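Local coordinates for Xaa-Pro Dipeptidase (Alteromonas macleodii, PDB 2QS8) that hydrolyses peptides as a metal-dependent carboxypeptidase of the amidohydrolase superfamily, releasing the C-terminal residue of its substrates, at the interface of chains A and B. Coordinates in Å, arbitrary orientation; residue numbers count along the deposited sequence, not the author numbering. Chains: chain A/B, Xaa-Pro Dipeptidase.

Contact 1: the interface of chains A and B. Residues chain A 147, 162, 164-165; chain B 166, 168-169, 184, 187-188.
The side-chain amide nitrogen NE2 of B:Gln184 donates a hydrogen bond to the phenol OH of A:Tyr162 across 2.9 Å, tip to tip and close to the amide plane. The same nitrogen also gives a hydrogen bond to OD1 of B:Asp188, 3.1 Å away, meeting that carboxylate from above its plane. B:Asp188 thus acts from the second shell, helping to fix the rotation of the amide. CG of B:Gln184 is anti to the backbone N (chi1 -176°), and a bend at chi2 brings OE1 to within 3.5 Å of the methyl CG2 of A:Thr147. Beside this pair the extended B:Lys187 chain reaches toward the A:Tyr162 ring, its CE lying 3.9 Å from CZ.

A:Tyr164 buries more surface than any other residue of the patch. CB of B:Glu168 sits over the centre of its ring in a CH-pi contact, 3.5 Å from the centroid, and the carboxylate runs on nearly parallel to the ring. CG2 of B:Val166 packs against ring carbon CE2 at 3.9 Å. On the backbone side of the ring, a water joins the two chains, 2.6 Å from both the A:Thr147 hydroxyl OG1 and carboxylate oxygen OE2 of B:Glu168.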
ATOM      1  N   THR A 147      12.846  -4.025  -4.852  1.00 16.96           N
ATOM      2  CA  THR A 147      12.996  -5.474  -4.739  1.00 16.87           C
ATOM      3  C   THR A 147      14.006  -6.059  -5.727  1.00 17.14           C
ATOM      4  O   THR A 147      13.877  -5.892  -6.934  1.00 17.75           O
ATOM      5  CB  THR A 147      11.645  -6.177  -4.927  1.00 18.90           C
ATOM      6  OG1 THR A 147      10.760  -5.776  -3.872  1.00 17.35           O
ATOM      7  CG2 THR A 147      11.819  -7.715  -4.927  1.00 16.98           C
ATOM      8  N   TYR A 162      15.722 -15.944   4.020  1.00 25.94           N
ATOM      9  CA  TYR A 162      15.546 -14.510   4.198  1.00 23.43           C
ATOM     10  C   TYR A 162      14.071 -14.139   4.281  1.00 23.39           C
ATOM     11  O   TYR A 162      13.214 -14.880   3.808  1.00 20.88           O
ATOM     12  CB  TYR A 162      16.218 -13.732   3.054  1.00 22.25           C
ATOM     13  CG  TYR A 162      15.495 -13.743   1.706  1.00 21.60           C
ATOM     14  CD1 TYR A 162      14.584 -12.738   1.373  1.00 22.19           C
ATOM     15  CD2 TYR A 162      15.756 -14.738   0.754  1.00 21.73           C
ATOM     16  CE1 TYR A 162      13.957 -12.718   0.122  1.00 21.90           C
ATOM     17  CE2 TYR A 162      15.134 -14.729  -0.490  1.00 18.02           C
ATOM     18  CZ  TYR A 162      14.238 -13.711  -0.803  1.00 22.53           C
ATOM     19  OH  TYR A 162      13.641 -13.671  -2.043  1.00 23.01           O
ATOM     20  N   TYR A 164      11.175 -11.229   3.316  1.00 20.38           N
ATOM     21  CA  TYR A 164      10.992 -10.126   2.378  1.00 22.51           C
ATOM     22  C   TYR A 164      11.156  -8.811   3.147  1.00 22.06           C
ATOM     23  O   TYR A 164      10.478  -8.577   4.141  1.00 23.42           O
ATOM     24  CB  TYR A 164       9.605 -10.185   1.737  1.00 22.97           C
ATOM     25  CG  TYR A 164       9.320 -11.477   1.026  1.00 23.30           C
ATOM     26  CD1 TYR A 164      10.134 -11.915  -0.020  1.00 24.42           C
ATOM     27  CD2 TYR A 164       8.243 -12.277   1.406  1.00 22.48           C
ATOM     28  CE1 TYR A 164       9.886 -13.119  -0.671  1.00 24.11           C
ATOM     29  CE2 TYR A 164       7.980 -13.481   0.766  1.00 23.76           C
ATOM     30  CZ  TYR A 164       8.810 -13.898  -0.270  1.00 25.26           C
ATOM     31  OH  TYR A 164       8.572 -15.093  -0.887  1.00 25.99           O
ATOM     32  N   PRO A 165      12.072  -7.944   2.696  1.00 22.07           N
ATOM     33  CA  PRO A 165      12.331  -6.655   3.344  1.00 21.46           C
ATOM     34  C   PRO A 165      11.156  -5.694   3.277  1.00 21.04           C
ATOM     35  O   PRO A 165      10.348  -5.749   2.349  1.00 20.66           O
ATOM     36  CB  PRO A 165      13.531  -6.109   2.577  1.00 22.47           C
ATOM     37  CG  PRO A 165      14.136  -7.330   1.925  1.00 23.84           C
ATOM     38  CD  PRO A 165      12.944  -8.116   1.523  1.00 21.50           C
TER
ATOM     39  N   VAL B 166       1.589 -12.696  -0.055  1.00 21.34           N
ATOM     40  CA  VAL B 166       2.079 -11.334  -0.225  1.00 21.47           C
ATOM     41  C   VAL B 166       2.518 -11.183  -1.683  1.00 20.68           C
ATOM     42  O   VAL B 166       2.700 -12.179  -2.381  1.00 19.85           O
ATOM     43  CB  VAL B 166       3.245 -11.017   0.746  1.00 21.32           C
ATOM     44  CG1 VAL B 166       2.727 -11.060   2.179  1.00 21.23           C
ATOM     45  CG2 VAL B 166       4.396 -11.988   0.545  1.00 19.02           C
ATOM     46  N   GLU B 168       5.312 -10.626  -3.186  1.00 18.97           N
ATOM     47  CA  GLU B 168       6.510 -11.368  -3.542  1.00 17.83           C
ATOM     48  C   GLU B 168       6.212 -12.842  -3.816  1.00 19.91           C
ATOM     49  O   GLU B 168       6.973 -13.504  -4.498  1.00 22.86           O
ATOM     50  CB  GLU B 168       7.576 -11.232  -2.443  1.00 18.31           C
ATOM     51  CG  GLU B 168       8.195  -9.839  -2.313  1.00 17.94           C
ATOM     52  CD  GLU B 168       7.441  -8.913  -1.369  1.00 23.37           C
ATOM     53  OE1 GLU B 168       6.245  -9.164  -1.076  1.00 22.40           O
ATOM     54  OE2 GLU B 168       8.046  -7.915  -0.920  1.00 26.30           O
ATOM     55  N   GLN B 169       5.106 -13.354  -3.291  1.00 18.82           N
ATOM     56  CA  GLN B 169       4.761 -14.746  -3.519  1.00 20.81           C
ATOM     57  C   GLN B 169       3.963 -14.919  -4.819  1.00 20.72           C
ATOM     58  O   GLN B 169       3.540 -16.023  -5.147  1.00 20.23           O
ATOM     59  CB  GLN B 169       3.960 -15.301  -2.332  1.00 20.76           C
ATOM     60  CG  GLN B 169       4.763 -15.392  -1.065  1.00 22.05           C
ATOM     61  CD  GLN B 169       3.944 -15.865   0.125  1.00 25.78           C
ATOM     62  OE1 GLN B 169       2.834 -15.391   0.362  1.00 24.11           O
ATOM     63  NE2 GLN B 169       4.504 -16.798   0.894  1.00 24.82           N
ATOM     64  N   GLN B 184      10.351  -9.469  -7.900  1.00 16.88           N
ATOM     65  CA  GLN B 184      10.669 -10.681  -7.148  1.00 16.28           C
ATOM     66  C   GLN B 184      11.055 -11.808  -8.106  1.00 17.09           C
ATOM     67  O   GLN B 184      11.934 -12.615  -7.808  1.00 17.03           O
ATOM     68  CB  GLN B 184       9.474 -11.140  -6.303  1.00 18.90           C
ATOM     69  CG  GLN B 184       9.776 -12.334  -5.418  1.00 16.90           C
ATOM     70  CD  GLN B 184      10.882 -12.038  -4.422  1.00 21.17           C
ATOM     71  OE1 GLN B 184      10.943 -10.947  -3.854  1.00 21.98           O
ATOM     72  NE2 GLN B 184      11.759 -13.015  -4.195  1.00 19.64           N
ATOM     73  N   LYS B 187      14.399 -11.238  -9.091  1.00 17.02           N
ATOM     74  CA  LYS B 187      15.237 -11.587  -7.957  1.00 16.57           C
ATOM     75  C   LYS B 187      15.436 -13.095  -7.871  1.00 16.11           C
ATOM     76  O   LYS B 187      16.538 -13.541  -7.599  1.00 18.52           O
ATOM     77  CB  LYS B 187      14.610 -11.044  -6.661  1.00 17.51           C
ATOM     78  CG  LYS B 187      15.447 -11.188  -5.390  1.00 15.00           C
ATOM     79  CD  LYS B 187      14.772 -10.445  -4.221  1.00 14.99           C
ATOM     80  CE  LYS B 187      15.532 -10.650  -2.919  1.00 15.29           C
ATOM     81  NZ  LYS B 187      15.065  -9.714  -1.875  1.00 14.37           N
ATOM     82  N   ASP B 188      14.382 -13.872  -8.123  1.00 16.59           N
ATOM     83  CA  ASP B 188      14.487 -15.324  -8.064  1.00 18.40           C
ATOM     84  C   ASP B 188      15.359 -15.888  -9.194  1.00 20.79           C
ATOM     85  O   ASP B 188      15.857 -17.006  -9.090  1.00 19.98           O
ATOM     86  CB  ASP B 188      13.110 -15.985  -8.138  1.00 19.88           C
ATOM     87  CG  ASP B 188      12.221 -15.644  -6.951  1.00 23.78           C
ATOM     88  OD1 ASP B 188      12.741 -15.437  -5.831  1.00 23.70           O
ATOM     89  OD2 ASP B 188      10.993 -15.603  -7.142  1.00 22.97           O
TER
HETATM   90  O   HOH W   1      10.380  -7.100  -1.692  1.00 27.89           O

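Contact 2: the interface of chains A and B. Residues chain A 148, 205-207, 210, 212; chain B 186.
B:Tyr186 points its ring into a collar of chain A loops and buries far more surface here than any other residue, with A:Lys206 next and A:Ser207 third. Its CG lies roughly anti to the backbone N (chi1 158°), which sends the phenol away from its own helix toward chain A. At the tip, the backbone N of A:Ser207 donates a hydrogen bond to OH over 3.0 Å, coming in at the ring edge and in its plane. A water also lies in that plane, 2.6 Å from the B:Tyr186 OH. This water is held in turn by the carbonyl O of A:Gly148 and by NE2 of A:Gln212, whose amide is turned 75° from the ring.

A:Lys206 touches the ring through its CB, 3.8 Å from CE1, while its backbone N binds a second water at 2.9 Å. That water lies over the rim of one ring face and continues to the B:Tyr186 carbonyl O at 3.0 Å, so both ends of the tyrosine are tied to chain A. A:Ser207 is itself braced from behind: its OG, anti to the backbone N, accepts a hydrogen bond from the backbone N of A:Asn210 at 2.9 Å. The tyrosine comes from the C-terminal part of helix 175-188 of chain B, and the collar comes from the chain A loop between strand 192-196 and helix 215-227, with A:Gly148 following strand 145-146.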
ATOM      1  N   GLY A 148      15.012  -6.746  -5.200  1.00 16.69           N
ATOM      2  CA  GLY A 148      16.016  -7.351  -6.057  1.00 17.66           C
ATOM      3  C   GLY A 148      17.070  -6.396  -6.585  1.00 18.72           C
ATOM      4  O   GLY A 148      18.007  -6.815  -7.258  1.00 19.06           O
ATOM      5  N   ALA A 205      23.144 -10.427  -8.336  1.00 25.50           N
ATOM      6  CA  ALA A 205      21.903 -10.243  -9.086  1.00 25.61           C
ATOM      7  C   ALA A 205      22.209 -10.278 -10.586  1.00 25.69           C
ATOM      8  O   ALA A 205      23.319  -9.980 -11.003  1.00 25.30           O
ATOM      9  CB  ALA A 205      21.258  -8.907  -8.699  1.00 22.56           C
ATOM     10  N   LYS A 206      21.217 -10.630 -11.390  1.00 26.61           N
ATOM     11  CA  LYS A 206      21.413 -10.726 -12.830  1.00 28.24           C
ATOM     12  C   LYS A 206      21.915  -9.467 -13.548  1.00 27.65           C
ATOM     13  O   LYS A 206      22.946  -9.506 -14.211  1.00 25.10           O
ATOM     14  CB  LYS A 206      20.120 -11.204 -13.499  1.00 30.56           C
ATOM     15  CG  LYS A 206      20.298 -11.677 -14.933  1.00 35.21           C
ATOM     16  CD  LYS A 206      21.231 -12.878 -14.992  1.00 38.70           C
ATOM     17  CE  LYS A 206      21.500 -13.307 -16.434  1.00 41.29           C
ATOM     18  NZ  LYS A 206      22.486 -14.428 -16.509  1.00 41.82           N
ATOM     19  N   SER A 207      21.193  -8.358 -13.411  1.00 27.75           N
ATOM     20  CA  SER A 207      21.564  -7.128 -14.108  1.00 27.98           C
ATOM     21  C   SER A 207      22.627  -6.263 -13.449  1.00 28.05           C
ATOM     22  O   SER A 207      22.738  -6.197 -12.223  1.00 27.19           O
ATOM     23  CB  SER A 207      20.323  -6.266 -14.365  1.00 28.83           C
ATOM     24  OG  SER A 207      20.655  -5.096 -15.095  1.00 30.70           O
ATOM     25  N   ASN A 210      20.313  -2.249 -15.572  1.00 25.78           N
ATOM     26  CA  ASN A 210      18.914  -1.992 -15.925  1.00 24.32           C
ATOM     27  C   ASN A 210      18.254  -0.949 -15.003  1.00 20.89           C
ATOM     28  O   ASN A 210      18.617  -0.823 -13.837  1.00 20.52           O
ATOM     29  CB  ASN A 210      18.120  -3.309 -15.882  1.00 21.65           C
ATOM     30  CG  ASN A 210      17.501  -3.576 -14.521  1.00 24.16           C
ATOM     31  OD1 ASN A 210      16.293  -3.389 -14.327  1.00 23.79           O
ATOM     32  ND2 ASN A 210      18.322  -3.997 -13.566  1.00 20.80           N
ATOM     33  N   GLN A 212      16.089   0.479 -12.340  1.00 19.13           N
ATOM     34  CA  GLN A 212      15.392  -0.144 -11.207  1.00 18.87           C
ATOM     35  C   GLN A 212      14.481   0.774 -10.379  1.00 20.34           C
ATOM     36  O   GLN A 212      13.945   0.375  -9.349  1.00 21.08           O
ATOM     37  CB  GLN A 212      16.403  -0.862 -10.308  1.00 18.31           C
ATOM     38  CG  GLN A 212      17.267  -1.847 -11.088  1.00 16.04           C
ATOM     39  CD  GLN A 212      18.138  -2.709 -10.203  1.00 18.25           C
ATOM     40  OE1 GLN A 212      18.534  -2.292  -9.111  1.00 18.22           O
ATOM     41  NE2 GLN A 212      18.460  -3.913 -10.679  1.00 14.92           N
TER
ATOM     42  N   TYR B 186      12.448 -11.363 -10.957  1.00 15.98           N
ATOM     43  CA  TYR B 186      13.782 -10.998 -11.420  1.00 17.18           C
ATOM     44  C   TYR B 186      14.784 -11.453 -10.343  1.00 16.79           C
ATOM     45  O   TYR B 186      15.854 -11.986 -10.641  1.00 16.48           O
ATOM     46  CB  TYR B 186      13.890  -9.472 -11.585  1.00 16.71           C
ATOM     47  CG  TYR B 186      15.299  -8.940 -11.548  1.00 15.93           C
ATOM     48  CD1 TYR B 186      16.187  -9.161 -12.607  1.00 17.32           C
ATOM     49  CD2 TYR B 186      15.756  -8.221 -10.448  1.00 18.09           C
ATOM     50  CE1 TYR B 186      17.498  -8.673 -12.565  1.00 18.03           C
ATOM     51  CE2 TYR B 186      17.057  -7.729 -10.394  1.00 19.01           C
ATOM     52  CZ  TYR B 186      17.923  -7.956 -11.455  1.00 19.56           C
ATOM     53  OH  TYR B 186      19.200  -7.455 -11.403  1.00 21.31           O
TER
HETATM   54  O   HOH W   2      19.523  -6.101  -9.165  1.00 22.75           O
HETATM   55  O   HOH W   3      18.647 -11.043 -10.210  1.00 23.08           O

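Contact 3: the interface of chains A and B. Residues chain A 146-148, 172-173; chain B 179-180, 183-184, 186-187, 228.
CB of A:Thr147 packs on CB of B:Arg183 at 3.7 Å, the middle of a small apolar centre. CD of B:Lys187 lies 3.8 Å from CA of A:Gly148 on one flank; on the other, the side-chain amide carbon CG of A:Asn173 lies against B:Ala180, 3.7 Å from its CA. From this centre the B:Arg183 chain runs extended to NE and lays its guanidinium between two residues: A:Thr146 CB lies toward the rim of one face, and ring carbon CD2 of B:Tyr179, one turn earlier in the same helix, covers the other, 3.5 Å above the centre.

At the edge, NH1 donates to the amide oxygen OD1 of A:Asn173 over 2.9 Å, on a lone pair and within both planes, which are 21° apart. ND2 of the same amide gives a nearly straight bond (170° at H) to OG1 of A:Thr147, which probably helps to set which end of the amide faces the arginine. On the other side NE donates to the phenol OH of B:Tyr228 at 2.8 Å. That OH meets a water which also binds OG1 of A:Thr146 at 2.6 Å and the carbonyl O of A:Thr147. An alanine in place of B:Arg183 would probably leave A:Asn173 OD1 without its donor and open a gap between A:Thr146 and B:Tyr179. The arginine projects from helix 175-188 of chain B onto strand 145-146 of chain A and the loops following it and strand 171-172.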
ATOM      1  N   THR A 146      14.897  -1.063  -4.829  1.00 15.10           N
ATOM      2  CA  THR A 146      13.632  -1.729  -5.088  1.00 15.64           C
ATOM      3  C   THR A 146      13.903  -3.234  -5.002  1.00 16.05           C
ATOM      4  O   THR A 146      15.052  -3.663  -5.068  1.00 15.36           O
ATOM      5  CB  THR A 146      13.079  -1.383  -6.478  1.00 15.50           C
ATOM      6  OG1 THR A 146      14.081  -1.593  -7.474  1.00 14.12           O
ATOM      7  CG2 THR A 146      12.640   0.059  -6.499  1.00 15.03           C
ATOM      8  N   THR A 147      12.846  -4.025  -4.852  1.00 16.96           N
ATOM      9  CA  THR A 147      12.996  -5.474  -4.739  1.00 16.87           C
ATOM     10  C   THR A 147      14.006  -6.059  -5.727  1.00 17.14           C
ATOM     11  O   THR A 147      13.877  -5.892  -6.934  1.00 17.75           O
ATOM     12  CB  THR A 147      11.645  -6.177  -4.927  1.00 18.90           C
ATOM     13  OG1 THR A 147      10.760  -5.776  -3.872  1.00 17.35           O
ATOM     14  CG2 THR A 147      11.819  -7.715  -4.927  1.00 16.98           C
ATOM     15  N   GLY A 148      15.012  -6.746  -5.200  1.00 16.69           N
ATOM     16  CA  GLY A 148      16.016  -7.351  -6.057  1.00 17.66           C
ATOM     17  C   GLY A 148      17.070  -6.396  -6.585  1.00 18.72           C
ATOM     18  O   GLY A 148      18.007  -6.815  -7.258  1.00 19.06           O
ATOM     19  N   VAL A 172      12.032  -0.862  -1.460  1.00 18.24           N
ATOM     20  CA  VAL A 172      10.734  -0.271  -1.762  1.00 17.33           C
ATOM     21  C   VAL A 172      10.136  -0.570  -3.131  1.00 17.47           C
ATOM     22  O   VAL A 172      10.818  -1.026  -4.045  1.00 17.19           O
ATOM     23  CB  VAL A 172      10.841   1.263  -1.676  1.00 15.94           C
ATOM     24  CG1 VAL A 172      11.343   1.682  -0.303  1.00 14.83           C
ATOM     25  CG2 VAL A 172      11.797   1.758  -2.763  1.00 12.12           C
ATOM     26  N   ASN A 173       8.849  -0.266  -3.249  1.00 17.86           N
ATOM     27  CA  ASN A 173       8.089  -0.420  -4.484  1.00 20.34           C
ATOM     28  C   ASN A 173       6.989   0.648  -4.421  1.00 20.38           C
ATOM     29  O   ASN A 173       6.185   0.662  -3.487  1.00 22.23           O
ATOM     30  CB  ASN A 173       7.470  -1.821  -4.585  1.00 18.15           C
ATOM     31  CG  ASN A 173       8.504  -2.901  -4.830  1.00 21.51           C
ATOM     32  OD1 ASN A 173       9.154  -2.937  -5.883  1.00 19.98           O
ATOM     33  ND2 ASN A 173       8.670  -3.790  -3.855  1.00 17.56           N
TER
ATOM     34  N   TYR B 179       4.609  -4.403  -9.306  1.00 18.77           N
ATOM     35  CA  TYR B 179       6.044  -4.190  -9.464  1.00 19.19           C
ATOM     36  C   TYR B 179       6.846  -5.048  -8.478  1.00 19.82           C
ATOM     37  O   TYR B 179       7.885  -5.602  -8.833  1.00 21.12           O
ATOM     38  CB  TYR B 179       6.407  -2.706  -9.275  1.00 19.32           C
ATOM     39  CG  TYR B 179       6.466  -1.908 -10.563  1.00 19.27           C
ATOM     40  CD1 TYR B 179       5.303  -1.414 -11.158  1.00 19.26           C
ATOM     41  CD2 TYR B 179       7.693  -1.643 -11.187  1.00 17.97           C
ATOM     42  CE1 TYR B 179       5.358  -0.672 -12.337  1.00 17.61           C
ATOM     43  CE2 TYR B 179       7.761  -0.899 -12.371  1.00 18.70           C
ATOM     44  CZ  TYR B 179       6.593  -0.421 -12.937  1.00 19.89           C
ATOM     45  OH  TYR B 179       6.670   0.303 -14.100  1.00 22.65           O
ATOM     46  N   ALA B 180       6.366  -5.147  -7.245  1.00 18.38           N
ATOM     47  CA  ALA B 180       7.043  -5.948  -6.245  1.00 19.81           C
ATOM     48  C   ALA B 180       7.109  -7.379  -6.749  1.00 20.22           C
ATOM     49  O   ALA B 180       8.155  -8.018  -6.670  1.00 22.81           O
ATOM     50  CB  ALA B 180       6.295  -5.894  -4.914  1.00 18.42           C
ATOM     51  N   ARG B 183       9.502  -7.687  -9.876  1.00 16.09           N
ATOM     52  CA  ARG B 183      10.868  -7.595  -9.401  1.00 16.59           C
ATOM     53  C   ARG B 183      11.292  -8.844  -8.619  1.00 17.44           C
ATOM     54  O   ARG B 183      12.457  -9.247  -8.686  1.00 18.62           O
ATOM     55  CB  ARG B 183      11.044  -6.328  -8.562  1.00 16.68           C
ATOM     56  CG  ARG B 183      11.113  -5.056  -9.426  1.00 16.59           C
ATOM     57  CD  ARG B 183      11.035  -3.775  -8.604  1.00 15.00           C
ATOM     58  NE  ARG B 183      11.210  -2.578  -9.422  1.00 15.78           N
ATOM     59  CZ  ARG B 183      10.647  -1.402  -9.152  1.00 14.44           C
ATOM     60  NH1 ARG B 183       9.868  -1.259  -8.083  1.00 14.38           N
ATOM     61  NH2 ARG B 183      10.851  -0.369  -9.943  1.00 14.93           N
ATOM     62  N   GLN B 184      10.351  -9.469  -7.900  1.00 16.88           N
ATOM     63  CA  GLN B 184      10.669 -10.681  -7.148  1.00 16.28           C
ATOM     64  C   GLN B 184      11.055 -11.808  -8.106  1.00 17.09           C
ATOM     65  O   GLN B 184      11.934 -12.615  -7.808  1.00 17.03           O
ATOM     66  CB  GLN B 184       9.474 -11.140  -6.303  1.00 18.90           C
ATOM     67  CG  GLN B 184       9.776 -12.334  -5.418  1.00 16.90           C
ATOM     68  CD  GLN B 184      10.882 -12.038  -4.422  1.00 21.17           C
ATOM     69  OE1 GLN B 184      10.943 -10.947  -3.854  1.00 21.98           O
ATOM     70  NE2 GLN B 184      11.759 -13.015  -4.195  1.00 19.64           N
ATOM     71  N   TYR B 186      12.448 -11.363 -10.957  1.00 15.98           N
ATOM     72  CA  TYR B 186      13.782 -10.998 -11.420  1.00 17.18           C
ATOM     73  C   TYR B 186      14.784 -11.453 -10.343  1.00 16.79           C
ATOM     74  O   TYR B 186      15.854 -11.986 -10.641  1.00 16.48           O
ATOM     75  CB  TYR B 186      13.890  -9.472 -11.585  1.00 16.71           C
ATOM     76  CG  TYR B 186      15.299  -8.940 -11.548  1.00 15.93           C
ATOM     77  CD1 TYR B 186      16.187  -9.161 -12.607  1.00 17.32           C
ATOM     78  CD2 TYR B 186      15.756  -8.221 -10.448  1.00 18.09           C
ATOM     79  CE1 TYR B 186      17.498  -8.673 -12.565  1.00 18.03           C
ATOM     80  CE2 TYR B 186      17.057  -7.729 -10.394  1.00 19.01           C
ATOM     81  CZ  TYR B 186      17.923  -7.956 -11.455  1.00 19.56           C
ATOM     82  OH  TYR B 186      19.200  -7.455 -11.403  1.00 21.31           O
ATOM     83  N   LYS B 187      14.399 -11.238  -9.091  1.00 17.02           N
ATOM     84  CA  LYS B 187      15.237 -11.587  -7.957  1.00 16.57           C
ATOM     85  C   LYS B 187      15.436 -13.095  -7.871  1.00 16.11           C
ATOM     86  O   LYS B 187      16.538 -13.541  -7.599  1.00 18.52           O
ATOM     87  CB  LYS B 187      14.610 -11.044  -6.661  1.00 17.51           C
ATOM     88  CG  LYS B 187      15.447 -11.188  -5.390  1.00 15.00           C
ATOM     89  CD  LYS B 187      14.772 -10.445  -4.221  1.00 14.99           C
ATOM     90  CE  LYS B 187      15.532 -10.650  -2.919  1.00 15.29           C
ATOM     91  NZ  LYS B 187      15.065  -9.714  -1.875  1.00 14.37           N
ATOM     92  N   TYR B 228      13.110  -4.517 -16.810  1.00 22.67           N
ATOM     93  CA  TYR B 228      14.013  -5.602 -16.488  1.00 23.39           C
ATOM     94  C   TYR B 228      14.331  -6.492 -17.691  1.00 24.14           C
ATOM     95  O   TYR B 228      14.930  -7.555 -17.545  1.00 25.15           O
ATOM     96  CB  TYR B 228      13.448  -6.421 -15.312  1.00 23.28           C
ATOM     97  CG  TYR B 228      13.450  -5.627 -14.017  1.00 21.10           C
ATOM     98  CD1 TYR B 228      12.528  -4.595 -13.810  1.00 19.57           C
ATOM     99  CD2 TYR B 228      14.448  -5.822 -13.060  1.00 18.06           C
ATOM    100  CE1 TYR B 228      12.607  -3.771 -12.694  1.00 17.79           C
ATOM    101  CE2 TYR B 228      14.537  -4.996 -11.932  1.00 18.60           C
ATOM    102  CZ  TYR B 228      13.611  -3.970 -11.764  1.00 17.69           C
ATOM    103  OH  TYR B 228      13.694  -3.131 -10.685  1.00 19.22           O
TER
HETATM  104  O   HOH W   4      19.523  -6.101  -9.165  1.00 22.75           O
HETATM  105  O   HOH W   5      15.107  -3.788  -8.443  1.00 24.57           O

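Contact 3 lies between the other two, its C-alpha centre about 7 Å from that of contact 1 and about 8 Å from that of contact 2, while contacts 1 and 2 are about 13 Å apart. Contacts 1 and 3 share A:Thr147, B:Gln184 and B:Lys187; contacts 2 and 3 share A:Gly148 and B:Tyr186. All three use helix 175-188 of chain B and the segment after strand 145-146 of chain A, forming one continuous strip. The interface is not an exact two-fold. It joins copies within a deposited tetramer, and whether that is the biological assembly the structure alone does not show.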